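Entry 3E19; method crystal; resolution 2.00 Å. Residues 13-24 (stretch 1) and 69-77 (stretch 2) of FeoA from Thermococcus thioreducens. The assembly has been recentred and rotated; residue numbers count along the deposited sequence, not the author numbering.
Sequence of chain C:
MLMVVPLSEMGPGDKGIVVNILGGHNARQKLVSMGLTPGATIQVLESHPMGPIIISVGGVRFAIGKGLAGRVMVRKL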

# COMPACT_ATOMS: atom_id res chain seq x y z
N GLY C 13 27.87 -9.86 -10.36
CA GLY C 13 28.84 -10.26 -9.38
C GLY C 13 29.69 -9.15 -8.78
O GLY C 13 30.19 -9.34 -7.69
N ASP C 14 29.92 -8.03 -9.48
CA ASP C 14 30.75 -6.95 -8.90
C ASP C 14 30.06 -6.36 -7.67
O ASP C 14 28.81 -6.24 -7.63
CB ASP C 14 30.96 -5.80 -9.87
CG ASP C 14 31.75 -6.19 -11.09
OD1 ASP C 14 32.35 -7.29 -11.08
OD2 ASP C 14 31.73 -5.40 -12.06
N LYS C 15 30.87 -5.98 -6.69
CA LYS C 15 30.42 -5.21 -5.54
C LYS C 15 31.32 -4.00 -5.37
O LYS C 15 32.53 -4.08 -5.60
CB LYS C 15 30.60 -5.98 -4.24
CG LYS C 15 29.86 -7.27 -4.11
CD LYS C 15 30.12 -7.83 -2.69
CE LYS C 15 29.62 -6.87 -1.58
NZ LYS C 15 29.01 -7.54 -0.36
N GLY C 16 30.75 -2.92 -4.87
CA GLY C 16 31.52 -1.75 -4.58
C GLY C 16 30.81 -0.75 -3.67
O GLY C 16 29.66 -0.96 -3.25
N ILE C 17 31.49 0.35 -3.42
CA ILE C 17 31.00 1.41 -2.55
C ILE C 17 30.87 2.65 -3.40
O ILE C 17 31.81 3.04 -4.09
CB ILE C 17 32.01 1.70 -1.38
CG1 ILE C 17 32.29 0.47 -0.57
CG2 ILE C 17 31.48 2.82 -0.45
CD1 ILE C 17 33.55 0.61 0.33
N VAL C 18 29.72 3.30 -3.34
CA VAL C 18 29.53 4.53 -4.08
C VAL C 18 30.45 5.62 -3.53
O VAL C 18 30.50 5.84 -2.30
CB VAL C 18 28.08 5.05 -3.99
CG1 VAL C 18 27.94 6.35 -4.76
CG2 VAL C 18 27.09 3.96 -4.43
N VAL C 19 31.12 6.33 -4.43
CA VAL C 19 32.08 7.35 -4.03
C VAL C 19 31.59 8.72 -4.41
O VAL C 19 31.88 9.66 -3.70
CB VAL C 19 33.54 7.09 -4.56
CG1 VAL C 19 34.12 5.85 -3.91
CG2 VAL C 19 33.63 7.04 -6.10
N ASN C 20 30.81 8.84 -5.47
CA ASN C 20 30.40 10.12 -6.01
C ASN C 20 29.19 9.96 -6.90
O ASN C 20 29.11 9.00 -7.59
CB ASN C 20 31.50 10.68 -6.89
CG ASN C 20 31.38 12.17 -7.10
OD1 ASN C 20 31.78 12.96 -6.22
ND2 ASN C 20 30.93 12.57 -8.27
N ILE C 21 28.29 10.93 -6.86
CA ILE C 21 27.19 11.00 -7.77
C ILE C 21 27.46 12.20 -8.68
O ILE C 21 27.65 13.29 -8.17
CB ILE C 21 25.87 11.28 -7.00
CG1 ILE C 21 25.59 10.19 -5.97
CG2 ILE C 21 24.70 11.43 -7.97
CD1 ILE C 21 25.65 8.76 -6.51
N LEU C 22 27.50 12.00 -9.99
CA LEU C 22 27.75 13.09 -10.96
C LEU C 22 26.44 13.78 -11.30
O LEU C 22 25.46 13.11 -11.55
CB LEU C 22 28.38 12.55 -12.26
CG LEU C 22 29.57 11.56 -12.11
CD1 LEU C 22 30.02 10.94 -13.44
CD2 LEU C 22 30.75 12.18 -11.37
N GLY C 23 26.41 15.11 -11.29
CA GLY C 23 25.30 15.89 -11.85
C GLY C 23 24.40 16.69 -10.93
O GLY C 23 23.29 17.11 -11.32
N GLY C 24 24.84 16.95 -9.71
CA GLY C 24 24.00 17.72 -8.80
C GLY C 24 22.55 17.26 -8.67
O GLY C 24 22.26 16.07 -8.67
N ALA C 69 22.91 5.13 -14.41
CA ALA C 69 23.99 4.37 -13.80
C ALA C 69 25.41 4.92 -14.13
O ALA C 69 26.32 4.81 -13.32
CB ALA C 69 23.88 2.91 -14.19
N GLY C 70 25.56 5.59 -15.26
CA GLY C 70 26.77 6.34 -15.58
C GLY C 70 27.11 7.48 -14.64
O GLY C 70 28.27 7.92 -14.57
N ARG C 71 26.13 7.97 -13.92
CA ARG C 71 26.34 8.99 -12.93
C ARG C 71 26.77 8.49 -11.56
O ARG C 71 27.09 9.32 -10.69
CB ARG C 71 25.07 9.80 -12.67
CG ARG C 71 24.42 10.33 -13.90
CD ARG C 71 25.17 11.39 -14.63
NE ARG C 71 24.13 12.10 -15.40
CZ ARG C 71 23.83 13.39 -15.31
NH1 ARG C 71 24.52 14.22 -14.54
NH2 ARG C 71 22.84 13.88 -16.06
N VAL C 72 26.77 7.17 -11.35
CA VAL C 72 27.15 6.61 -10.08
C VAL C 72 28.62 6.13 -10.14
O VAL C 72 28.91 5.17 -10.83
CB VAL C 72 26.20 5.50 -9.66
CG1 VAL C 72 26.55 4.98 -8.29
CG2 VAL C 72 24.78 5.98 -9.69
N MET C 73 29.56 6.79 -9.45
CA MET C 73 30.96 6.33 -9.47
C MET C 73 31.19 5.43 -8.28
O MET C 73 30.87 5.78 -7.13
CB MET C 73 31.94 7.54 -9.38
CG MET C 73 31.85 8.49 -10.55
SD MET C 73 32.14 7.62 -12.13
CE MET C 73 33.68 6.74 -11.63
N VAL C 74 31.77 4.28 -8.52
CA VAL C 74 31.82 3.26 -7.51
C VAL C 74 33.29 2.85 -7.38
O VAL C 74 33.99 2.70 -8.39
CB VAL C 74 30.97 2.07 -7.94
CG1 VAL C 74 30.97 0.93 -6.90
CG2 VAL C 74 29.54 2.57 -8.18
N ARG C 75 33.74 2.65 -6.15
CA ARG C 75 35.01 1.95 -5.94
C ARG C 75 34.75 0.47 -5.72
O ARG C 75 33.99 0.12 -4.83
CB ARG C 75 35.79 2.54 -4.79
CG ARG C 75 35.14 2.51 -3.41
CD ARG C 75 36.10 3.27 -2.44
NE ARG C 75 37.34 2.53 -2.18
CZ ARG C 75 38.43 3.05 -1.59
NH1 ARG C 75 39.48 2.26 -1.39
NH2 ARG C 75 38.52 4.35 -1.27
N LYS C 76 35.32 -0.37 -6.58
CA LYS C 76 35.14 -1.82 -6.49
C LYS C 76 35.79 -2.36 -5.25
O LYS C 76 36.84 -1.85 -4.79
CB LYS C 76 35.72 -2.52 -7.71
CG LYS C 76 34.88 -2.25 -8.96
CD LYS C 76 35.48 -2.88 -10.25
CE LYS C 76 35.02 -4.32 -10.46
NZ LYS C 76 35.38 -4.80 -11.86
N LEU C 77 35.18 -3.40 -4.70
CA LEU C 77 35.70 -4.02 -3.49
C LEU C 77 36.51 -5.28 -3.80
O LEU C 77 36.35 -5.86 -4.88
CB LEU C 77 34.56 -4.33 -2.54
CG LEU C 77 34.17 -3.07 -1.78
CD1 LEU C 77 32.89 -3.33 -1.01
CD2 LEU C 77 35.33 -2.58 -0.85
O HOH W 1 33.62 -6.70 -6.76

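Strands 15-21 and 72-76 pair antiparallel, and their backbones supply the framework on which the side chains are arranged. Around Ile 17 and Arg 75 the ladder is regular: Ile 17 N donates to Arg 75 O at 2.9 Å and Arg 75 N to Ile 17 O at 2.8 Å. A bulge follows. Met 73 O accepts from Val 19 N at 2.8 Å and, weakly, from Asn 20 N at 3.5 Å, while Met 73 N returns a bond to Asn 20 O at 2.9 Å. The extra residue, Val 19, has psi of -30° and turns its CB toward the partner strand. With chi1 m, its CG2 lies 3.7 Å from Met 73 CB and its CG1 3.5 Å from Arg 75 CG, so the aliphatic base of the arginine serves as a greasy surface.

Val 18, Ile 21, Val 72 and Val 74 share one face. Val 18, Val 72 and Val 74, all buried, adopt chi1 t; the compact branched side chains suit this packing, with Val 18 CG2 4.0 Å from Val 72 CG1. Ile 21, m at both chi angles, folds its end inward until CD1 is 4.3 Å from Val 72 CG1. Gly 16 leaves room here: a CB would clash with Val 74 CG1 and Arg 75 O.

On the face of Ile 17, an extended mt rotamer carries CD1 to within 3.8 Å of Leu 77 CD2. Met 73 is m throughout; its CG meets Leu 22 CD2 at 3.9 Å.

Charged chains finish the ends. Lys 76 brings NZ to 3.7 Å from Asp 14 OD2, a long salt bridge. Arg 71 bends through two m torsions, letting NH1 make a weak 3.3 Å hydrogen bond to Leu 22 O. Gly 23 CA lies at the guanidinium edge, 3.3 Å from Arg 71 NH1, where a CB would clash.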